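Local coordinates for iron-sulfur cluster co-chaperone protein HscB (Homo sapiens, PDB 3BVO) that acts as a J-type co-chaperone in mitochondrial iron-sulfur cluster assembly, working with ISCU and HSPA9 in an iron-sulfur transfer complex, at residues C13-G18 and P31-L36; Q37-T42 and K86-K91. All blocks are in the same frame, centred on the assembly; numbering follows the deposited sequence.

Interaction 1 of 2, residues C13-G18 and P31-L36. With ZN (zinc ion), chain C.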
ATOM      1  N   CYS A  13     -18.358 -20.594 -13.256  1.00 74.20           N
ATOM      2  CA  CYS A  13     -17.039 -21.195 -13.415  1.00 72.96           C
ATOM      3  C   CYS A  13     -16.685 -21.417 -14.874  1.00 72.04           C
ATOM      4  O   CYS A  13     -17.522 -21.857 -15.651  1.00 72.11           O
ATOM      5  CB  CYS A  13     -16.965 -22.512 -12.664  1.00 72.78           C
ATOM      6  SG  CYS A  13     -15.582 -23.505 -13.169  1.00 74.34           S
ATOM      7  N   TRP A  14     -15.433 -21.135 -15.229  1.00 71.50           N
ATOM      8  CA  TRP A  14     -14.978 -21.229 -16.620  1.00 70.88           C
ATOM      9  C   TRP A  14     -14.863 -22.671 -17.106  1.00 71.62           C
ATOM     10  O   TRP A  14     -14.811 -22.912 -18.315  1.00 72.12           O
ATOM     11  CB  TRP A  14     -13.659 -20.484 -16.829  1.00 70.14           C
ATOM     12  CG  TRP A  14     -12.472 -21.101 -16.149  1.00 71.45           C
ATOM     13  CD1 TRP A  14     -11.981 -20.791 -14.898  1.00 72.18           C
ATOM     14  CD2 TRP A  14     -11.613 -22.129 -16.672  1.00 71.23           C
ATOM     15  NE1 TRP A  14     -10.873 -21.566 -14.617  1.00 70.93           N
ATOM     16  CE2 TRP A  14     -10.626 -22.395 -15.682  1.00 74.35           C
ATOM     17  CE3 TRP A  14     -11.583 -22.853 -17.874  1.00 65.30           C
ATOM     18  CZ2 TRP A  14      -9.616 -23.353 -15.867  1.00 73.47           C
ATOM     19  CZ3 TRP A  14     -10.585 -23.801 -18.064  1.00 68.47           C
ATOM     20  CH2 TRP A  14      -9.611 -24.043 -17.064  1.00 74.09           C
ATOM     21  N   ASN A  15     -14.838 -23.618 -16.166  1.00 71.81           N
ATOM     22  CA  ASN A  15     -14.787 -25.038 -16.492  1.00 72.12           C
ATOM     23  C   ASN A  15     -16.146 -25.733 -16.432  1.00 73.07           C
ATOM     24  O   ASN A  15     -16.524 -26.399 -17.392  1.00 73.50           O
ATOM     25  CB  ASN A  15     -13.782 -25.765 -15.600  1.00 72.33           C
ATOM     26  CG  ASN A  15     -13.038 -26.873 -16.337  1.00 71.78           C
ATOM     27  OD1 ASN A  15     -13.095 -26.966 -17.565  1.00 69.18           O
ATOM     28  ND2 ASN A  15     -12.326 -27.711 -15.587  1.00 65.29           N
ATOM     29  N   CYS A  16     -16.866 -25.582 -15.313  1.00 73.98           N
ATOM     30  CA  CYS A  16     -18.178 -26.216 -15.116  1.00 74.46           C
ATOM     31  C   CYS A  16     -19.301 -25.377 -15.670  1.00 75.28           C
ATOM     32  O   CYS A  16     -20.180 -25.874 -16.373  1.00 76.80           O
ATOM     33  CB  CYS A  16     -18.521 -26.377 -13.635  1.00 74.59           C
ATOM     34  SG  CYS A  16     -17.336 -27.113 -12.562  1.00 81.73           S
ATOM     35  N   GLY A  17     -19.290 -24.101 -15.310  1.00 74.80           N
ATOM     36  CA  GLY A  17     -20.491 -23.292 -15.377  1.00 74.97           C
ATOM     37  C   GLY A  17     -21.135 -23.289 -14.003  1.00 75.36           C
ATOM     38  O   GLY A  17     -22.247 -22.782 -13.832  1.00 76.16           O
ATOM     39  N   GLY A  18     -20.425 -23.858 -13.026  1.00 74.91           N
ATOM     40  CA  GLY A  18     -20.868 -23.904 -11.639  1.00 74.77           C
ATOM     41  C   GLY A  18     -21.061 -22.507 -11.092  1.00 75.11           C
ATOM     42  O   GLY A  18     -20.189 -21.658 -11.256  1.00 74.20           O
ATOM     43  N   PRO A  31     -15.574 -25.246  -6.112  1.00 69.44           N
ATOM     44  CA  PRO A  31     -15.872 -26.402  -5.276  1.00 69.85           C
ATOM     45  C   PRO A  31     -16.271 -27.649  -6.066  1.00 70.60           C
ATOM     46  O   PRO A  31     -16.236 -28.759  -5.520  1.00 71.37           O
ATOM     47  CB  PRO A  31     -17.034 -25.919  -4.390  1.00 69.22           C
ATOM     48  CG  PRO A  31     -17.585 -24.729  -5.057  1.00 67.71           C
ATOM     49  CD  PRO A  31     -16.467 -24.109  -5.838  1.00 69.77           C
ATOM     50  N   GLN A  32     -16.630 -27.462  -7.334  1.00 70.29           N
ATOM     51  CA  GLN A  32     -17.223 -28.525  -8.138  1.00 70.49           C
ATOM     52  C   GLN A  32     -16.201 -29.252  -8.981  1.00 70.79           C
ATOM     53  O   GLN A  32     -16.368 -30.439  -9.246  1.00 71.33           O
ATOM     54  CB  GLN A  32     -18.326 -27.976  -9.040  1.00 70.07           C
ATOM     55  CG  GLN A  32     -19.501 -27.358  -8.294  1.00 70.15           C
ATOM     56  CD  GLN A  32     -20.709 -27.110  -9.185  1.00 71.37           C
ATOM     57  OE1 GLN A  32     -20.659 -27.324 -10.401  1.00 79.01           O
ATOM     58  NE2 GLN A  32     -21.802 -26.654  -8.582  1.00 75.39           N
ATOM     59  N   CYS A  33     -15.152 -28.538  -9.398  1.00 71.15           N
ATOM     60  CA  CYS A  33     -14.146 -29.080 -10.327  1.00 71.21           C
ATOM     61  C   CYS A  33     -12.672 -28.781  -9.955  1.00 71.27           C
ATOM     62  O   CYS A  33     -11.746 -29.234 -10.639  1.00 72.26           O
ATOM     63  CB  CYS A  33     -14.452 -28.633 -11.765  1.00 70.48           C
ATOM     64  SG  CYS A  33     -14.030 -26.921 -12.123  1.00 67.20           S
ATOM     65  N   ARG A  34     -12.475 -28.013  -8.886  1.00 70.04           N
ATOM     66  CA  ARG A  34     -11.160 -27.743  -8.305  1.00 70.07           C
ATOM     67  C   ARG A  34     -10.300 -26.767  -9.121  1.00 71.97           C
ATOM     68  O   ARG A  34      -9.160 -26.477  -8.746  1.00 73.48           O
ATOM     69  CB  ARG A  34     -10.406 -29.051  -8.025  1.00 69.53           C
ATOM     70  CG  ARG A  34      -9.564 -29.058  -6.753  1.00 66.01           C
ATOM     71  CD  ARG A  34      -8.909 -30.411  -6.576  1.00 68.56           C
ATOM     72  NE  ARG A  34      -7.626 -30.327  -5.894  1.00 77.14           N
ATOM     73  CZ  ARG A  34      -7.273 -31.052  -4.836  1.00 81.85           C
ATOM     74  NH1 ARG A  34      -8.097 -31.951  -4.322  1.00 81.57           N
ATOM     75  NH2 ARG A  34      -6.076 -30.882  -4.290  1.00 85.74           N
ATOM     76  N   ALA A  35     -10.855 -26.248 -10.219  1.00 72.02           N
ATOM     77  CA  ALA A  35     -10.162 -25.306 -11.106  1.00 71.71           C
ATOM     78  C   ALA A  35      -9.941 -23.931 -10.461  1.00 73.19           C
ATOM     79  O   ALA A  35     -10.778 -23.453  -9.685  1.00 73.89           O
ATOM     80  CB  ALA A  35     -10.933 -25.156 -12.395  1.00 71.04           C
ATOM     81  N   LEU A  36      -8.810 -23.298 -10.777  1.00 73.37           N
ATOM     82  CA  LEU A  36      -8.491 -21.988 -10.221  1.00 72.45           C
ATOM     83  C   LEU A  36      -9.302 -20.953 -10.960  1.00 71.57           C
ATOM     84  O   LEU A  36      -9.272 -20.902 -12.184  1.00 72.52           O
ATOM     85  CB  LEU A  36      -6.998 -21.679 -10.344  1.00 72.66           C
ATOM     86  CG  LEU A  36      -6.535 -20.344  -9.730  1.00 74.53           C
ATOM     87  CD1 LEU A  36      -6.022 -20.524  -8.322  1.00 69.87           C
ATOM     88  CD2 LEU A  36      -5.454 -19.696 -10.560  1.00 70.83           C
TER
HETATM   89 ZN    ZN C 301     -15.822 -25.463 -11.959  1.00 63.88          ZN
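Cys13 and Cys16 from one loop and Cys33 from the other converge on a zinc ion, each SG lying 2.3 Å from the metal; Cys30, just before 31-36, supplies the fourth sulfur. Cysteine suits these places because its short thiolate binds zinc strongly. The shared metal brings the sulfurs of the two loops side by side. The CB of Cys33 already faces the other loop, and chi1 76° sets SG between the backbone N and the carbonyl carbon, on the metal.

Hydrogen bonds support the metal shell. Cys13 SG accepts from two backbone amides, Asn15 N at 3.1 Å and Cys16 N at 3.2 Å, the latter almost straight at 171°; these N-H groups probably spread some of the thiolate's negative charge. Farther out, Trp14 NE1 donates to Leu36 O at 3.0 Å. The oxygen lies close to the indole plane, while the N-H comes from above the carbonyl plane.

Van der Waals packing fills in the rest. Ala35 CB approaches Trp14 CZ2 obliquely at 4.1 Å, its single methyl fitting beside the broad indole, and Asn15 CB rests against Cys33 SG. Gln32 reaches across with an extended chain and sets OE1 against Gly18 CA.

Two CxxC loops sharing one zinc form the tetracysteine site of HscB's N-terminal metal-binding domain.

Interaction 2 of 2, residues Q37-T42 and K86-K91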
ATOM      1  N   GLN A  37     -10.019 -20.124 -10.215  1.00 70.66           N
ATOM      2  CA  GLN A  37     -10.973 -19.191 -10.809  1.00 70.10           C
ATOM      3  C   GLN A  37     -10.330 -17.865 -11.175  1.00 69.62           C
ATOM      4  O   GLN A  37      -9.252 -17.528 -10.679  1.00 68.34           O
ATOM      5  CB  GLN A  37     -12.151 -18.961  -9.864  1.00 70.25           C
ATOM      6  CG  GLN A  37     -12.816 -20.227  -9.392  1.00 69.95           C
ATOM      7  CD  GLN A  37     -13.470 -20.967 -10.528  1.00 72.80           C
ATOM      8  OE1 GLN A  37     -14.514 -20.554 -11.019  1.00 80.75           O
ATOM      9  NE2 GLN A  37     -12.863 -22.069 -10.956  1.00 70.16           N
ATOM     10  N   ALA A  38     -10.995 -17.131 -12.069  1.00 69.69           N
ATOM     11  CA  ALA A  38     -10.596 -15.768 -12.393  1.00 68.68           C
ATOM     12  C   ALA A  38     -10.698 -14.892 -11.134  1.00 67.67           C
ATOM     13  O   ALA A  38     -11.639 -15.020 -10.359  1.00 67.28           O
ATOM     14  CB  ALA A  38     -11.450 -15.223 -13.511  1.00 68.33           C
ATOM     15  N   PRO A  39      -9.705 -14.024 -10.905  1.00 67.34           N
ATOM     16  CA  PRO A  39      -9.770 -13.228  -9.685  1.00 66.77           C
ATOM     17  C   PRO A  39     -10.885 -12.187  -9.750  1.00 66.51           C
ATOM     18  O   PRO A  39     -11.195 -11.680 -10.826  1.00 66.34           O
ATOM     19  CB  PRO A  39      -8.401 -12.549  -9.633  1.00 66.60           C
ATOM     20  CG  PRO A  39      -7.556 -13.236 -10.675  1.00 64.71           C
ATOM     21  CD  PRO A  39      -8.505 -13.718 -11.704  1.00 67.17           C
ATOM     22  N   ASP A  40     -11.495 -11.897  -8.607  1.00 66.68           N
ATOM     23  CA  ASP A  40     -12.555 -10.903  -8.543  1.00 67.30           C
ATOM     24  C   ASP A  40     -11.965  -9.490  -8.634  1.00 68.50           C
ATOM     25  O   ASP A  40     -11.221  -9.058  -7.751  1.00 69.00           O
ATOM     26  CB  ASP A  40     -13.393 -11.084  -7.267  1.00 66.81           C
ATOM     27  CG  ASP A  40     -14.437  -9.989  -7.080  1.00 66.68           C
ATOM     28  OD1 ASP A  40     -14.665  -9.174  -7.999  1.00 62.64           O
ATOM     29  OD2 ASP A  40     -15.039  -9.937  -5.992  1.00 70.41           O
ATOM     30  N   PRO A  41     -12.283  -8.767  -9.718  1.00 69.08           N
ATOM     31  CA  PRO A  41     -11.772  -7.405  -9.868  1.00 69.40           C
ATOM     32  C   PRO A  41     -12.273  -6.462  -8.779  1.00 69.76           C
ATOM     33  O   PRO A  41     -11.578  -5.503  -8.430  1.00 70.38           O
ATOM     34  CB  PRO A  41     -12.321  -6.972 -11.227  1.00 69.70           C
ATOM     35  CG  PRO A  41     -13.487  -7.887 -11.489  1.00 70.67           C
ATOM     36  CD  PRO A  41     -13.113  -9.183 -10.863  1.00 68.76           C
ATOM     37  N   THR A  42     -13.455  -6.744  -8.238  1.00 69.56           N
ATOM     38  CA  THR A  42     -14.087  -5.857  -7.258  1.00 69.68           C
ATOM     39  C   THR A  42     -13.538  -5.994  -5.842  1.00 69.37           C
ATOM     40  O   THR A  42     -13.766  -5.118  -5.006  1.00 69.67           O
ATOM     41  CB  THR A  42     -15.601  -6.075  -7.183  1.00 69.86           C
ATOM     42  OG1 THR A  42     -15.864  -7.403  -6.713  1.00 68.99           O
ATOM     43  CG2 THR A  42     -16.249  -5.854  -8.543  1.00 67.34           C
ATOM     44  N   LYS A  86      -2.634 -21.312 -15.810  1.00 69.33           N
ATOM     45  CA  LYS A  86      -1.405 -20.506 -15.835  1.00 69.40           C
ATOM     46  C   LYS A  86      -1.713 -18.999 -15.873  1.00 69.21           C
ATOM     47  O   LYS A  86      -1.193 -18.229 -15.065  1.00 68.25           O
ATOM     48  CB  LYS A  86      -0.536 -20.885 -17.029  1.00 69.35           C
ATOM     49  CG  LYS A  86       0.297 -22.126 -16.840  1.00 68.17           C
ATOM     50  CD  LYS A  86       1.010 -22.470 -18.136  1.00 70.75           C
ATOM     51  CE  LYS A  86       1.798 -23.762 -18.004  1.00 74.44           C
ATOM     52  NZ  LYS A  86       1.740 -24.610 -19.239  1.00 73.32           N
ATOM     53  N   ASP A  87      -2.567 -18.601 -16.814  1.00 69.50           N
ATOM     54  CA  ASP A  87      -3.067 -17.239 -16.898  1.00 70.04           C
ATOM     55  C   ASP A  87      -3.536 -16.718 -15.563  1.00 70.00           C
ATOM     56  O   ASP A  87      -2.967 -15.756 -15.041  1.00 71.34           O
ATOM     57  CB  ASP A  87      -4.223 -17.157 -17.885  1.00 71.13           C
ATOM     58  CG  ASP A  87      -3.909 -16.276 -19.062  1.00 80.35           C
ATOM     59  OD1 ASP A  87      -3.708 -15.051 -18.826  1.00 83.81           O
ATOM     60  OD2 ASP A  87      -3.867 -16.807 -20.208  1.00 81.89           O
ATOM     61  N   PHE A  88      -4.565 -17.356 -15.009  1.00 68.58           N
ATOM     62  CA  PHE A  88      -5.161 -16.904 -13.764  1.00 67.98           C
ATOM     63  C   PHE A  88      -4.202 -16.957 -12.588  1.00 67.56           C
ATOM     64  O   PHE A  88      -4.265 -16.104 -11.708  1.00 66.21           O
ATOM     65  CB  PHE A  88      -6.398 -17.722 -13.432  1.00 68.41           C
ATOM     66  CG  PHE A  88      -7.520 -17.539 -14.391  1.00 70.11           C
ATOM     67  CD1 PHE A  88      -7.739 -16.312 -15.010  1.00 65.44           C
ATOM     68  CD2 PHE A  88      -8.389 -18.593 -14.653  1.00 72.90           C
ATOM     69  CE1 PHE A  88      -8.788 -16.148 -15.895  1.00 62.59           C
ATOM     70  CE2 PHE A  88      -9.449 -18.433 -15.539  1.00 70.53           C
ATOM     71  CZ  PHE A  88      -9.644 -17.208 -16.161  1.00 65.77           C
ATOM     72  N   SER A  89      -3.333 -17.970 -12.577  1.00 68.14           N
ATOM     73  CA  SER A  89      -2.301 -18.122 -11.546  1.00 68.47           C
ATOM     74  C   SER A  89      -1.369 -16.919 -11.536  1.00 68.84           C
ATOM     75  O   SER A  89      -1.023 -16.407 -10.477  1.00 68.77           O
ATOM     76  CB  SER A  89      -1.516 -19.417 -11.771  1.00 68.78           C
ATOM     77  OG  SER A  89      -0.212 -19.353 -11.231  1.00 66.23           O
ATOM     78  N   GLU A  90      -0.979 -16.476 -12.730  1.00 69.52           N
ATOM     79  CA  GLU A  90      -0.194 -15.263 -12.920  1.00 70.08           C
ATOM     80  C   GLU A  90      -0.998 -14.017 -12.508  1.00 70.45           C
ATOM     81  O   GLU A  90      -0.491 -13.151 -11.777  1.00 71.07           O
ATOM     82  CB  GLU A  90       0.286 -15.178 -14.378  1.00 70.22           C
ATOM     83  CG  GLU A  90       0.724 -13.807 -14.868  1.00 75.50           C
ATOM     84  CD  GLU A  90       2.156 -13.488 -14.516  1.00 82.98           C
ATOM     85  OE1 GLU A  90       2.442 -13.233 -13.328  1.00 87.33           O
ATOM     86  OE2 GLU A  90       2.998 -13.476 -15.436  1.00 88.10           O
ATOM     87  N   LYS A  91      -2.249 -13.926 -12.952  1.00 69.58           N
ATOM     88  CA  LYS A  91      -3.064 -12.769 -12.587  1.00 69.54           C
ATOM     89  C   LYS A  91      -3.180 -12.616 -11.067  1.00 69.92           C
ATOM     90  O   LYS A  91      -2.724 -11.608 -10.529  1.00 70.31           O
ATOM     91  CB  LYS A  91      -4.421 -12.779 -13.297  1.00 69.05           C
ATOM     92  CG  LYS A  91      -4.286 -12.503 -14.789  1.00 70.16           C
ATOM     93  CD  LYS A  91      -5.606 -12.288 -15.521  1.00 70.42           C
ATOM     94  CE  LYS A  91      -5.335 -11.916 -16.989  1.00 76.61           C
ATOM     95  NZ  LYS A  91      -6.554 -11.441 -17.706  1.00 80.85           N
TER
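Ala38 lies over one face of the Phe88 ring, its CA above the ring centre and its CB in a CH-pi contact 4.0 Å from the centroid, 24° off the normal. The nearest ring atom to that methyl is CE1, at 3.7 Å. A small residue suits this place, since it lets the main chain of 37-42 come down onto the flat ring: Ala38 N and the carbonyl carbon of Gln37 both lie 4.0 Å from Phe88 CD2. The CB of Phe88 points toward the loop, and CG stands anti to the carbonyl carbon (chi1 -66°).

Beside the ring, Pro39 extends the apolar surface. Its CD stands obliquely to Phe88 at 4.3 Å from CD1, and its CG meets Lys91 CB at 4.1 Å. The two side chains cross at about a right angle, and the lysine then runs on, extended, with its end leading away from the loop. Phe88 and Lys91 lie three residues apart, hence about one helical turn.

The next shell fixes the loop. His92 NE2 is hydrogen-bonded to Gln37 O, and Gln37 NE2 is bonded to Ala35 O. Downstream, Asp40 OD1 accepts from Thr42 N in an Asx turn.

Pro39 also touches His92 and Leu95, so the extended linker follows one side of helix 83-104 before the chain enters helix 45-48, while Ser89, directed away from the linker, bonds to Val73 at the end of helix 59-73.

Overall arrangement
Interactions 1 and 2 follow one another along the chain, with centres about 13 Å apart, and Leu36 and Gln37 pass directly from one to the other. Interaction 1 is partly buried and joins two loops that have no helix or strand of their own, held together chiefly by the zinc and its sulfur ligands. Interaction 2, a surface contact nearer the chain's centre, sets a loop on a helix of the J domain by apolar and CH-pi packing, with the Gln37-His92 hydrogen bond just beyond. Trp14 and Phe88 meet edge-to-face, and Leu36 also packs on Phe88, while Gln37 touches Cys13 and Cys30. The zinc domain is thereby seated against the first turns of helix 83-104.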